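PDB 6WPX: BlEst2 from Bacillus licheniformis, which probably hydrolyses ester bonds as a lipase or esterase and, in this propeptide form, still carries the C-terminal domain that is autoinhibitory. Local coordinates for residues 50-55 against 114-119. Residues are numbered along the deposited sequence; the frame is centred on the assembly and turned at random.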
# COMPACT_ATOMS: atom_id res chain seq x y z
N ILE A 50 25.16 7.18 -7.48
CA ILE A 50 23.77 6.84 -7.14
C ILE A 50 23.48 7.22 -5.72
O ILE A 50 24.22 6.85 -4.82
CB ILE A 50 23.47 5.33 -7.36
CG1 ILE A 50 23.80 4.86 -8.78
CG2 ILE A 50 22.03 5.01 -6.98
CD1 ILE A 50 24.11 3.36 -8.83
N VAL A 51 22.36 7.90 -5.50
CA VAL A 51 21.87 8.19 -4.15
C VAL A 51 20.72 7.21 -3.90
O VAL A 51 19.72 7.24 -4.62
CB VAL A 51 21.45 9.66 -3.94
CG1 VAL A 51 20.82 9.86 -2.56
CG2 VAL A 51 22.64 10.58 -4.13
N PHE A 52 20.89 6.35 -2.89
CA PHE A 52 19.88 5.35 -2.52
C PHE A 52 18.97 5.92 -1.48
O PHE A 52 19.43 6.44 -0.46
CB PHE A 52 20.55 4.04 -2.07
CG PHE A 52 21.21 3.31 -3.22
CD1 PHE A 52 20.47 2.41 -4.01
CD2 PHE A 52 22.55 3.50 -3.51
CE1 PHE A 52 21.08 1.73 -5.06
CE2 PHE A 52 23.17 2.78 -4.54
CZ PHE A 52 22.43 1.90 -5.31
N VAL A 53 17.65 5.90 -1.78
CA VAL A 53 16.61 6.50 -0.93
C VAL A 53 15.66 5.42 -0.40
O VAL A 53 15.00 4.75 -1.19
CB VAL A 53 15.87 7.66 -1.64
CG1 VAL A 53 14.87 8.36 -0.70
CG2 VAL A 53 16.86 8.69 -2.20
N HIS A 54 15.65 5.24 0.93
CA HIS A 54 14.81 4.24 1.60
C HIS A 54 13.30 4.60 1.54
O HIS A 54 12.92 5.71 1.15
CB HIS A 54 15.24 4.08 3.07
CG HIS A 54 14.96 5.32 3.88
ND1 HIS A 54 13.71 5.59 4.40
CD2 HIS A 54 15.79 6.35 4.19
CE1 HIS A 54 13.82 6.74 5.04
NE2 HIS A 54 15.06 7.24 4.93
N GLY A 55 12.49 3.69 2.05
CA GLY A 55 11.05 3.85 2.06
C GLY A 55 10.47 4.09 3.43
O GLY A 55 11.17 4.44 4.39
N ILE A 114 22.12 10.05 -9.66
CA ILE A 114 20.95 9.27 -10.04
C ILE A 114 20.26 8.95 -8.72
O ILE A 114 20.93 8.63 -7.75
CB ILE A 114 21.40 7.97 -10.77
CG1 ILE A 114 21.96 8.28 -12.17
CG2 ILE A 114 20.24 6.92 -10.82
CD1 ILE A 114 22.77 7.09 -12.75
N LEU A 115 18.94 9.03 -8.68
CA LEU A 115 18.24 8.57 -7.48
C LEU A 115 17.73 7.17 -7.75
O LEU A 115 17.09 6.93 -8.78
CB LEU A 115 17.08 9.49 -7.08
CG LEU A 115 17.41 10.94 -6.70
CD1 LEU A 115 16.16 11.69 -6.36
CD2 LEU A 115 18.38 11.00 -5.52
N VAL A 116 18.05 6.23 -6.83
CA VAL A 116 17.48 4.87 -6.82
C VAL A 116 16.68 4.88 -5.55
O VAL A 116 17.24 4.96 -4.46
CB VAL A 116 18.46 3.68 -6.95
CG1 VAL A 116 17.70 2.35 -6.72
CG2 VAL A 116 19.09 3.67 -8.35
N SER A 117 15.36 4.94 -5.70
CA SER A 117 14.45 5.14 -4.59
C SER A 117 13.47 4.02 -4.39
O SER A 117 12.77 3.62 -5.31
CB SER A 117 13.71 6.45 -4.79
OG SER A 117 14.67 7.48 -4.95
N TYR A 118 13.36 3.57 -3.16
CA TYR A 118 12.48 2.47 -2.80
C TYR A 118 11.21 2.90 -2.12
O TYR A 118 11.27 3.72 -1.20
CB TYR A 118 13.28 1.57 -1.84
CG TYR A 118 12.49 0.48 -1.13
CD1 TYR A 118 11.76 -0.46 -1.85
CD2 TYR A 118 12.68 0.25 0.24
CE1 TYR A 118 11.18 -1.57 -1.22
CE2 TYR A 118 12.11 -0.84 0.88
CZ TYR A 118 11.35 -1.75 0.15
OH TYR A 118 10.78 -2.80 0.81
N SER A 119 10.07 2.25 -2.48
CA SER A 119 8.79 2.42 -1.78
C SER A 119 8.43 3.92 -1.70
O SER A 119 8.61 4.61 -2.71
CB SER A 119 8.87 1.69 -0.43
OG SER A 119 7.93 2.03 0.59
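Phe52 and Val116, neighbours on adjacent parallel strands, run alongside each other on one face of the sheet. Followed outward, Phe52 CB comes no nearer to the other strand than Val116 O, at 4.2 Å; CG then turns to stand beside the backbone N, anti to the carbonyl carbon (chi1 -70°), which brings the ring back toward the partner strand. There CD1 meets Val116 CB and CG1, and CE1, nearer the tip, lies 3.8 Å from Val116 CB. One ring face carries Ile50 CG2, 3.4 Å from the ring plane and nearer its rim than its centre; the same methyl touches Val116 CG2 at 3.5 Å. Phe82 and Trp63 bring their rings against Phe52, and Phe267 touches it too, so an alanine here would probably open a gap among these aromatic groups and leave Val116 CB and CG1 without the ring atoms they pack on. The two strands lie inside the mixed sheet of an alpha/beta-hydrolase fold, 50-53 paired on its other edge with 80-83 and 113-118 with 138-144. They illustrate how parallel pairing sets register mates on a common face: Val51 N binds Ile114 O at 2.8 Å and nearly straight, while Val51 O accepts from Val116 N; Val53 repeats the pattern with Val116 O and Tyr118 N. On the opposite sheet face, Leu115 CD2 packs 3.7 Å from Val51 CB. Further along, Ser117 OG, hydrogen-bonded to Ser125 OG, rests 3.5 Å from Val53 CB.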